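Local coordinates for Cel44C (PDB 2YIH), which hydrolyses the beta-1,4-glucan backbone of xyloglucan and cellulose through its family 44 glycoside hydrolase module, one part of a larger, probably secreted, protein, at residues V232-G237 and D241-P246; N186-W191 and K206-R211; Y261-M266 and D279-H284. The protein carries 8 engineered substitutions. All coordinates share one frame; numbering follows the deposited sequence.

Contact 1: V232-G237 and D241-P246; sequences VLYGFG and DLQTAP. With BGC (beta-D-glucopyranose), chain B; XYS (alpha-D-xylopyranose), chain C.
Y234 and Q243 meet at the wall of the glycan pocket, where the phenol donates a hydrogen bond to the amide oxygen, Y234 OH to Q243 OE1 2.6 Å. Followed outward from CB, the glutamine leaves the main chain with CG anti to the backbone N (chi1 -162°) and bends at chi2, which brings the amide to the hydroxyl end of the tyrosine. Q243 CG passes 3.6 Å from O4 of the xylose in chain C. Beyond CD the two branches part company. OE1 lies at the edge of the Y234 ring, in its plane, and the phenol approaches it tilted 34° from the carbonyl plane; ring and amide planes stand 61° apart. NE2 turns to the sugars, giving one hydrogen to glucose O3 in chain B (3.0 Å) and another to xylose O4 (3.1 Å), with a weak bond to glucose O2 besides. By holding OE1, the tyrosine probably helps keep NE2 turned to the sugars; one nitrogen thus contacts both a glucose and a xylose, consistent with a xyloglucan-binding pocket.

Behind the side chains, G237 O receives Q243 N at 3.1 Å, and D241 N more weakly. D241 OD1 accepts T244 N at 2.8 Å, an Asx motif that shapes the turn leaving the helix, where L242 already has positive phi. Deeper in, L233 CD2 touches L242 CD1 at 4.0 Å, the two leucines crossing at about a right angle. Both leucines also pack on F258 of helix 258-273, and L242 reaches A189 in the loop after strand 181-184. The contact therefore closes the short helix 236-241 over the C-terminal end of barrel strand 227-233.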
loop_
_atom_site.group_PDB
_atom_site.type_symbol
_atom_site.label_atom_id
_atom_site.label_comp_id
_atom_site.label_asym_id
_atom_site.label_seq_id
_atom_site.Cartn_x
_atom_site.Cartn_y
_atom_site.Cartn_z
ATOM N N VAL A 232 7.679 5.918 5.375
ATOM C CA VAL A 232 6.652 4.971 5.878
ATOM C C VAL A 232 5.744 5.681 6.919
ATOM O O VAL A 232 5.520 5.188 8.050
ATOM C CB VAL A 232 7.296 3.649 6.463
ATOM C CG1 VAL A 232 6.279 2.515 6.447
ATOM C CG2 VAL A 232 8.544 3.218 5.616
ATOM N N LEU A 233 5.290 6.877 6.575
ATOM C CA LEU A 233 4.586 7.729 7.544
ATOM C C LEU A 233 3.178 7.227 7.838
ATOM O O LEU A 233 2.430 6.848 6.913
ATOM C CB LEU A 233 4.498 9.161 7.008
ATOM C CG LEU A 233 5.852 9.826 6.749
ATOM C CD1 LEU A 233 5.666 11.263 6.231
ATOM C CD2 LEU A 233 6.730 9.871 8.021
ATOM N N TYR A 234 2.772 7.276 9.115
ATOM C CA TYR A 234 1.503 6.649 9.511
ATOM C C TYR A 234 0.261 7.336 8.957
ATOM O O TYR A 234 -0.796 6.695 8.805
ATOM C CB TYR A 234 1.395 6.542 11.047
ATOM C CG TYR A 234 0.795 7.762 11.711
ATOM C CD1 TYR A 234 -0.599 7.895 11.881
ATOM C CD2 TYR A 234 1.616 8.781 12.184
ATOM C CE1 TYR A 234 -1.150 9.056 12.524
ATOM C CE2 TYR A 234 1.079 9.927 12.817
ATOM C CZ TYR A 234 -0.302 10.041 12.982
ATOM O OH TYR A 234 -0.833 11.166 13.586
ATOM N N GLY A 235 0.335 8.650 8.726
ATOM C CA GLY A 235 -0.877 9.416 8.434
ATOM C C GLY A 235 -0.584 10.905 8.455
ATOM O O GLY A 235 0.552 11.325 8.640
ATOM N N PHE A 236 -1.627 11.710 8.259
ATOM C CA PHE A 236 -1.442 13.105 7.955
ATOM C C PHE A 236 -0.660 13.883 9.028
ATOM O O PHE A 236 0.143 14.753 8.698
ATOM C CB PHE A 236 -2.794 13.773 7.681
ATOM C CG PHE A 236 -2.642 15.182 7.199
ATOM C CD1 PHE A 236 -2.340 15.431 5.867
ATOM C CD2 PHE A 236 -2.568 16.218 8.110
ATOM C CE1 PHE A 236 -2.095 16.750 5.428
ATOM C CE2 PHE A 236 -2.301 17.509 7.684
ATOM C CZ PHE A 236 -2.033 17.762 6.365
ATOM N N GLY A 237 -0.851 13.555 10.303
ATOM C CA GLY A 237 -0.103 14.283 11.337
ATOM C C GLY A 237 1.414 14.132 11.189
ATOM O O GLY A 237 2.176 15.047 11.518
ATOM N N ASP A 241 4.140 17.476 10.176
ATOM C CA ASP A 241 5.285 17.950 10.967
ATOM C C ASP A 241 5.887 16.818 11.790
ATOM O O ASP A 241 6.464 17.022 12.889
ATOM C CB ASP A 241 4.871 19.159 11.852
ATOM C CG ASP A 241 3.814 18.808 12.907
ATOM O OD1 ASP A 241 3.337 17.648 12.999
ATOM O OD2 ASP A 241 3.427 19.732 13.658
ATOM N N LEU A 242 5.809 15.615 11.223
ATOM C CA LEU A 242 6.345 14.454 11.891
ATOM C C LEU A 242 5.803 14.318 13.336
ATOM O O LEU A 242 6.534 14.037 14.271
ATOM C CB LEU A 242 7.895 14.430 11.817
ATOM C CG LEU A 242 8.529 13.056 12.106
ATOM C CD1 LEU A 242 8.139 12.012 11.029
ATOM C CD2 LEU A 242 10.057 13.194 12.156
ATOM N N GLN A 243 4.494 14.480 13.464
ATOM C CA GLN A 243 3.778 14.403 14.743
ATOM C C GLN A 243 4.386 15.373 15.757
ATOM O O GLN A 243 4.723 14.996 16.866
ATOM C CB GLN A 243 3.730 12.951 15.279
ATOM C CG GLN A 243 2.658 12.740 16.345
ATOM C CD GLN A 243 1.253 12.699 15.780
ATOM O OE1 GLN A 243 1.028 12.685 14.544
ATOM N NE2 GLN A 243 0.269 12.709 16.691
ATOM N N THR A 244 4.526 16.625 15.337
ATOM C CA THR A 244 5.103 17.679 16.217
ATOM C C THR A 244 6.483 17.247 16.722
ATOM O O THR A 244 6.761 17.255 17.939
ATOM C CB THR A 244 4.176 18.008 17.437
ATOM O OG1 THR A 244 2.810 18.012 17.020
ATOM C CG2 THR A 244 4.521 19.393 18.021
ATOM N N ALA A 245 7.375 16.880 15.794
ATOM C CA ALA A 245 8.741 16.497 16.146
ATOM C C ALA A 245 9.378 17.629 16.970
ATOM O O ALA A 245 9.155 18.813 16.672
ATOM C CB ALA A 245 9.569 16.229 14.891
ATOM N N PRO A 246 10.159 17.273 17.989
ATOM C CA PRO A 246 10.715 18.316 18.876
ATOM C C PRO A 246 11.579 19.360 18.178
ATOM O O PRO A 246 11.614 20.517 18.627
ATOM C CB PRO A 246 11.543 17.523 19.896
ATOM C CG PRO A 246 11.612 16.101 19.361
ATOM C CD PRO A 246 10.363 15.928 18.552
HETATM C C2 BGC B . -3.525 13.956 16.185
HETATM C C3 BGC B . -3.430 12.585 15.540
HETATM C C4 BGC B . -4.810 11.922 15.559
HETATM C C5 BGC B . -5.914 12.850 15.074
HETATM C C6 BGC B . -7.291 12.233 15.312
HETATM C C1 BGC B . -4.616 14.776 15.504
HETATM O O2 BGC B . -2.258 14.586 16.096
HETATM O O3 BGC B . -2.542 11.743 16.279
HETATM O O4 BGC B . -4.776 10.818 14.679
HETATM O O5 BGC B . -5.845 14.101 15.745
HETATM O O6 BGC B . -7.390 11.911 16.707
HETATM C C1 XYS C . -1.019 8.235 18.964
HETATM C C2 XYS C . -1.331 9.062 20.203
HETATM C C3 XYS C . -0.839 10.478 19.957
HETATM C C4 XYS C . 0.664 10.427 19.758
HETATM C C5 XYS C . 1.056 9.443 18.652
HETATM O O2 XYS C . -2.735 9.065 20.465
HETATM O O3 XYS C . -1.083 11.281 21.112
HETATM O O4 XYS C . 1.110 11.764 19.485
HETATM O O5 XYS C . 0.401 8.160 18.805
#

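Contact 2: N186-W191 and K206-R211; sequences NEPALW and KELVDR. With BGC (beta-D-glucopyranose), chain D.
P188 and L208 are the closest pair of backbone positions, their CA atoms 7.6 Å apart, where the turn of 186-191 faces helical 206-211. Between them the proline ring meets the forked end of the leucine: P188 CG lies 3.7 Å from L208 CD2, and P188 CB 3.8 Å from L208 CD1. A chi1 of -178° swings the L208 fork away from its own N and carries both methyls to the ring. R211 CD comes in at the edge of the indole, near its plane, 4.0 Å from W191 CZ3, while the guanidinium plane stands 88° to the ring. E207, one turn back, holds that guanidinium by a salt bridge: R211 NE to E207 OE2 is 2.8 Å, nearly in the guanidinium plane and on the anti lone pair. E207 OE2 is also hydrogen-bonded to H199. W191 NE1 is bonded to D185. On the pocket side of the turn, E187 OE1 comes within 2.6 Å of glucose O4 in chain D, and L190 packs on that sugar. The contact sets the loop after barrel strand 181-184 against helix 205-222, whose L208 also touches P231 of strand 227-233 and F258 of helix 258-273.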
loop_
_atom_site.group_PDB
_atom_site.type_symbol
_atom_site.label_atom_id
_atom_site.label_comp_id
_atom_site.label_asym_id
_atom_site.label_seq_id
_atom_site.Cartn_x
_atom_site.Cartn_y
_atom_site.Cartn_z
ATOM N N ASN A 186 9.082 1.504 9.993
ATOM C CA ASN A 186 7.636 1.585 9.902
ATOM C C ASN A 186 7.172 2.674 10.856
ATOM O O ASN A 186 7.447 2.585 12.066
ATOM C CB ASN A 186 7.005 0.232 10.323
ATOM C CG ASN A 186 5.483 0.257 10.267
ATOM O OD1 ASN A 186 4.814 0.389 11.315
ATOM N ND2 ASN A 186 4.937 0.191 9.077
ATOM N N GLU A 187 6.497 3.684 10.316
ATOM C CA GLU A 187 5.801 4.707 11.122
ATOM C C GLU A 187 6.683 5.316 12.232
ATOM O O GLU A 187 6.316 5.253 13.441
ATOM C CB GLU A 187 4.486 4.141 11.725
ATOM C CG GLU A 187 3.532 3.679 10.598
ATOM C CD GLU A 187 2.155 3.209 11.056
ATOM O OE1 GLU A 187 1.895 3.068 12.302
ATOM O OE2 GLU A 187 1.302 3.004 10.122
ATOM N N PRO A 188 7.801 5.940 11.833
ATOM C CA PRO A 188 8.751 6.480 12.826
ATOM C C PRO A 188 8.163 7.540 13.780
ATOM O O PRO A 188 8.543 7.574 14.968
ATOM C CB PRO A 188 9.871 7.059 11.950
ATOM C CG PRO A 188 9.167 7.367 10.610
ATOM C CD PRO A 188 8.278 6.162 10.440
ATOM N N ALA A 189 7.200 8.341 13.320
ATOM C CA ALA A 189 6.571 9.355 14.190
ATOM C C ALA A 189 5.690 8.727 15.245
ATOM O O ALA A 189 5.352 9.397 16.219
ATOM C CB ALA A 189 5.781 10.385 13.378
ATOM N N LEU A 190 5.436 7.410 15.095
ATOM C CA LEU A 190 4.744 6.621 16.123
ATOM C C LEU A 190 5.654 5.721 16.949
ATOM O O LEU A 190 5.153 5.063 17.882
ATOM C CB LEU A 190 3.573 5.820 15.532
ATOM C CG LEU A 190 2.470 6.692 14.924
ATOM C CD1 LEU A 190 1.296 5.815 14.562
ATOM C CD2 LEU A 190 2.015 7.836 15.821
ATOM N N TRP A 191 6.967 5.744 16.695
ATOM C CA TRP A 191 7.851 4.896 17.486
ATOM C C TRP A 191 7.622 5.116 18.986
ATOM O O TRP A 191 7.623 4.150 19.770
ATOM C CB TRP A 191 9.316 5.193 17.178
ATOM C CG TRP A 191 9.829 4.606 15.926
ATOM C CD1 TRP A 191 9.245 3.617 15.145
ATOM C CD2 TRP A 191 11.039 4.985 15.266
ATOM N NE1 TRP A 191 10.055 3.354 14.052
ATOM C CE2 TRP A 191 11.155 4.183 14.104
ATOM C CE3 TRP A 191 12.038 5.919 15.550
ATOM C CZ2 TRP A 191 12.248 4.282 13.223
ATOM C CZ3 TRP A 191 13.155 6.030 14.671
ATOM C CH2 TRP A 191 13.243 5.215 13.526
ATOM N N LYS A 206 15.516 15.745 12.038
ATOM C CA LYS A 206 16.904 15.520 11.627
ATOM C C LYS A 206 17.344 14.109 11.985
ATOM O O LYS A 206 18.002 13.440 11.178
ATOM C CB LYS A 206 17.846 16.564 12.246
ATOM C CG LYS A 206 19.309 16.397 11.800
ATOM C CD LYS A 206 20.223 17.266 12.660
ATOM C CE LYS A 206 21.638 17.341 12.077
ATOM N NZ LYS A 206 22.371 16.061 12.206
ATOM N N GLU A 207 16.961 13.646 13.180
ATOM C CA GLU A 207 17.247 12.253 13.573
ATOM C C GLU A 207 16.778 11.260 12.499
ATOM O O GLU A 207 17.492 10.321 12.152
ATOM C CB GLU A 207 16.558 11.902 14.902
ATOM C CG GLU A 207 16.775 10.438 15.281
ATOM C CD GLU A 207 15.917 9.993 16.455
ATOM O OE1 GLU A 207 15.157 10.824 17.003
ATOM O OE2 GLU A 207 15.990 8.798 16.816
ATOM N N LEU A 208 15.532 11.423 12.078
ATOM C CA LEU A 208 14.943 10.500 11.100
ATOM C C LEU A 208 15.757 10.505 9.804
ATOM O O LEU A 208 16.078 9.443 9.265
ATOM C CB LEU A 208 13.494 10.853 10.842
ATOM C CG LEU A 208 12.799 9.887 9.871
ATOM C CD1 LEU A 208 12.964 8.420 10.310
ATOM C CD2 LEU A 208 11.333 10.277 9.737
ATOM N N VAL A 209 16.095 11.693 9.310
ATOM C CA VAL A 209 16.921 11.770 8.096
ATOM C C VAL A 209 18.281 11.096 8.296
ATOM O O VAL A 209 18.729 10.326 7.454
ATOM C CB VAL A 209 17.096 13.224 7.609
ATOM C CG1 VAL A 209 18.229 13.315 6.533
ATOM C CG2 VAL A 209 15.777 13.734 7.054
ATOM N N ASP A 210 18.945 11.384 9.409
ATOM C CA ASP A 210 20.241 10.770 9.682
ATOM C C ASP A 210 20.173 9.236 9.761
ATOM O O ASP A 210 21.017 8.546 9.198
ATOM C CB ASP A 210 20.863 11.344 10.971
ATOM C CG ASP A 210 21.325 12.800 10.816
ATOM O OD1 ASP A 210 21.464 13.305 9.676
ATOM O OD2 ASP A 210 21.533 13.437 11.869
ATOM N N ARG A 211 19.162 8.707 10.470
ATOM C CA ARG A 211 19.011 7.252 10.576
ATOM C C ARG A 211 18.761 6.646 9.200
ATOM O O ARG A 211 19.288 5.583 8.882
ATOM C CB ARG A 211 17.832 6.920 11.495
ATOM C CG ARG A 211 18.174 7.070 12.971
ATOM C CD ARG A 211 16.979 6.676 13.833
ATOM N NE ARG A 211 17.247 6.905 15.259
ATOM C CZ ARG A 211 17.922 6.054 16.032
ATOM N NH1 ARG A 211 18.411 4.927 15.520
ATOM N NH2 ARG A 211 18.167 6.354 17.309
HETATM C C2 BGC D . -1.766 3.660 16.012
HETATM C C3 BGC D . -0.606 2.909 15.354
HETATM C C4 BGC D . -1.082 2.280 14.045
HETATM C C5 BGC D . -1.856 3.266 13.173
HETATM C C6 BGC D . -2.499 2.482 12.030
HETATM C C1 BGC D . -2.329 4.679 15.021
HETATM O O2 BGC D . -1.338 4.341 17.199
HETATM O O3 BGC D . -0.118 1.869 16.217
HETATM O O4 BGC D . -0.025 1.684 13.276
HETATM O O5 BGC D . -2.870 3.925 13.942
HETATM O O6 BGC D . -3.122 1.286 12.518
#

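Contact 3: Y261-M266 and D279-H284; sequences YYLDQM and DVFDVH
In the beta/alpha barrel of this glycoside hydrolase module, helix 258-273 packs on the outside of strand 280-285 through F281, which touches Y262 and L263. With chi1 at -173°, F281 turns one flank of its ring, CD1 and CE1, to the helix. Y262 CD2 lies at the edge of the phenylalanine ring, near its plane, 3.6 Å from F281 CE1. Relative to the tyrosine ring the approach is oblique: the ring planes are 66° apart, with centroids separated by 5.9 Å. Helix 258-273 lies in the beta-alpha-beta crossover that joins parallel neighbours 227-233 and 280-285, and P231 of the first strand touches both aromatic side chains. L263, the next residue, meets the same CD1-CE1 flank obliquely from the other side of the ring plane, with CD2 3.7 Å from F281 CD1 and CG 3.9 Å from that atom. Its side chain crosses the phenylalanine at about a right angle. Within the helix, M266 CG sits 3.7 Å above the centre of one face of the Y262 ring, while L263 continues onto S344, V345 and Y348 of helix 337-348.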
loop_
_atom_site.group_PDB
_atom_site.type_symbol
_atom_site.label_atom_id
_atom_site.label_comp_id
_atom_site.label_asym_id
_atom_site.label_seq_id
_atom_site.Cartn_x
_atom_site.Cartn_y
_atom_site.Cartn_z
ATOM N N TYR A 261 10.515 18.623 3.635
ATOM C CA TYR A 261 11.804 18.592 4.337
ATOM C C TYR A 261 12.516 17.259 4.074
ATOM O O TYR A 261 13.712 17.216 3.784
ATOM C CB TYR A 261 11.607 18.824 5.856
ATOM C CG TYR A 261 12.843 18.539 6.703
ATOM C CD1 TYR A 261 13.786 19.537 6.951
ATOM C CD2 TYR A 261 13.048 17.283 7.302
ATOM C CE1 TYR A 261 14.926 19.264 7.733
ATOM C CE2 TYR A 261 14.176 17.012 8.083
ATOM C CZ TYR A 261 15.108 18.008 8.292
ATOM O OH TYR A 261 16.219 17.758 9.040
ATOM N N TYR A 262 11.774 16.170 4.238
ATOM C CA TYR A 262 12.349 14.836 4.051
ATOM C C TYR A 262 12.856 14.628 2.620
ATOM O O TYR A 262 13.975 14.166 2.406
ATOM C CB TYR A 262 11.322 13.775 4.402
ATOM C CG TYR A 262 11.805 12.334 4.274
ATOM C CD1 TYR A 262 12.431 11.679 5.355
ATOM C CD2 TYR A 262 11.518 11.592 3.119
ATOM C CE1 TYR A 262 12.821 10.357 5.245
ATOM C CE2 TYR A 262 11.887 10.289 3.007
ATOM C CZ TYR A 262 12.513 9.669 4.079
ATOM O OH TYR A 262 12.816 8.362 3.974
ATOM N N LEU A 263 12.028 14.992 1.646
ATOM C CA LEU A 263 12.397 14.823 0.242
ATOM C C LEU A 263 13.650 15.617 -0.095
ATOM O O LEU A 263 14.603 15.083 -0.673
ATOM C CB LEU A 263 11.237 15.214 -0.674
ATOM C CG LEU A 263 10.081 14.220 -0.704
ATOM C CD1 LEU A 263 8.800 14.911 -1.130
ATOM C CD2 LEU A 263 10.408 13.048 -1.624
ATOM N N ASP A 264 13.686 16.874 0.346
ATOM C CA ASP A 264 14.824 17.734 0.043
ATOM C C ASP A 264 16.075 17.243 0.759
ATOM O O ASP A 264 17.171 17.220 0.188
ATOM C CB ASP A 264 14.481 19.184 0.450
ATOM C CG ASP A 264 15.488 20.200 -0.069
ATOM O OD1 ASP A 264 16.011 20.022 -1.174
ATOM O OD2 ASP A 264 15.682 21.230 0.619
ATOM N N GLN A 265 15.928 16.826 2.022
ATOM C CA GLN A 265 17.097 16.370 2.791
ATOM C C GLN A 265 17.632 15.045 2.270
ATOM O O GLN A 265 18.852 14.851 2.226
ATOM C CB GLN A 265 16.774 16.260 4.302
ATOM C CG GLN A 265 16.505 17.639 4.973
ATOM C CD GLN A 265 17.696 18.598 4.874
ATOM O OE1 GLN A 265 17.570 19.745 4.397
ATOM N NE2 GLN A 265 18.861 18.092 5.205
ATOM N N MET A 266 16.746 14.156 1.821
ATOM C CA MET A 266 17.193 12.893 1.212
ATOM C C MET A 266 17.873 13.151 -0.143
ATOM O O MET A 266 18.892 12.525 -0.459
ATOM C CB MET A 266 16.051 11.858 1.106
ATOM C CG MET A 266 15.528 11.375 2.492
ATOM S SD MET A 266 16.828 10.572 3.459
ATOM C CE MET A 266 16.949 8.976 2.614
ATOM N N ASP A 279 14.234 5.781 -3.110
ATOM C CA ASP A 279 13.631 5.448 -4.385
ATOM C C ASP A 279 12.139 5.701 -4.403
ATOM O O ASP A 279 11.590 6.075 -5.440
ATOM C CB ASP A 279 13.922 3.988 -4.732
ATOM C CG ASP A 279 15.379 3.776 -5.000
ATOM O OD1 ASP A 279 15.811 4.251 -6.082
ATOM O OD2 ASP A 279 16.084 3.268 -4.098
ATOM N N VAL A 280 11.475 5.470 -3.262
ATOM C CA VAL A 280 10.020 5.519 -3.212
ATOM C C VAL A 280 9.597 6.228 -1.938
ATOM O O VAL A 280 10.003 5.818 -0.839
ATOM C CB VAL A 280 9.406 4.090 -3.207
ATOM C CG1 VAL A 280 7.870 4.141 -3.275
ATOM C CG2 VAL A 280 9.989 3.223 -4.376
ATOM N N PHE A 281 8.783 7.257 -2.101
ATOM C CA PHE A 281 8.255 7.998 -0.965
ATOM C C PHE A 281 7.013 7.260 -0.531
ATOM O O PHE A 281 6.108 7.024 -1.341
ATOM C CB PHE A 281 7.948 9.449 -1.342
ATOM C CG PHE A 281 7.546 10.293 -0.151
ATOM C CD1 PHE A 281 8.513 10.866 0.660
ATOM C CD2 PHE A 281 6.199 10.458 0.177
ATOM C CE1 PHE A 281 8.140 11.617 1.806
ATOM C CE2 PHE A 281 5.815 11.200 1.304
ATOM C CZ PHE A 281 6.797 11.764 2.128
ATOM N N ASP A 282 7.024 6.827 0.736
ATOM C CA ASP A 282 6.196 5.727 1.250
ATOM C C ASP A 282 5.315 6.306 2.373
ATOM O O ASP A 282 5.840 6.835 3.355
ATOM C CB ASP A 282 7.170 4.679 1.807
ATOM C CG ASP A 282 6.482 3.441 2.393
ATOM O OD1 ASP A 282 5.343 3.557 2.885
ATOM O OD2 ASP A 282 7.102 2.361 2.392
ATOM N N VAL A 283 3.999 6.314 2.159
ATOM C CA VAL A 283 3.031 6.722 3.198
ATOM C C VAL A 283 1.988 5.633 3.503
ATOM O O VAL A 283 1.726 4.738 2.690
ATOM C CB VAL A 283 2.284 8.013 2.793
ATOM C CG1 VAL A 283 3.268 9.162 2.605
ATOM C CG2 VAL A 283 1.448 7.801 1.534
ATOM N N HIS A 284 1.420 5.712 4.708
ATOM C CA HIS A 284 0.184 4.995 5.042
ATOM C C HIS A 284 -1.005 5.966 5.046
ATOM O O HIS A 284 -0.849 7.144 5.358
ATOM C CB HIS A 284 0.352 4.338 6.417
ATOM C CG HIS A 284 1.458 3.324 6.434
ATOM N ND1 HIS A 284 1.880 2.682 7.581
ATOM C CD2 HIS A 284 2.181 2.797 5.414
ATOM C CE1 HIS A 284 2.835 1.817 7.270
ATOM N NE2 HIS A 284 3.032 1.865 5.958
#

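How the contacts relate
From the N terminus the three contacts follow in series, none enclosing or crossing another. Contact 2 closes first, joining the loop after strand 181-184 to helix 205-222; contact 1 closes the brief excursion through helix 236-241; contact 3 closes the return from helix 258-273 to strand 280-285. They tie consecutive units of the barrel together. V232 O and E187 N probably bond at 2.9 Å between contacts 1 and 2, and L233 O and H284 N at 2.7 Å between contacts 1 and 3. E187 OE2 reaches H284 ND1, linking contacts 2 and 3 at the pocket end, while on the outer side V209 packs against Y261 between neighbouring helices.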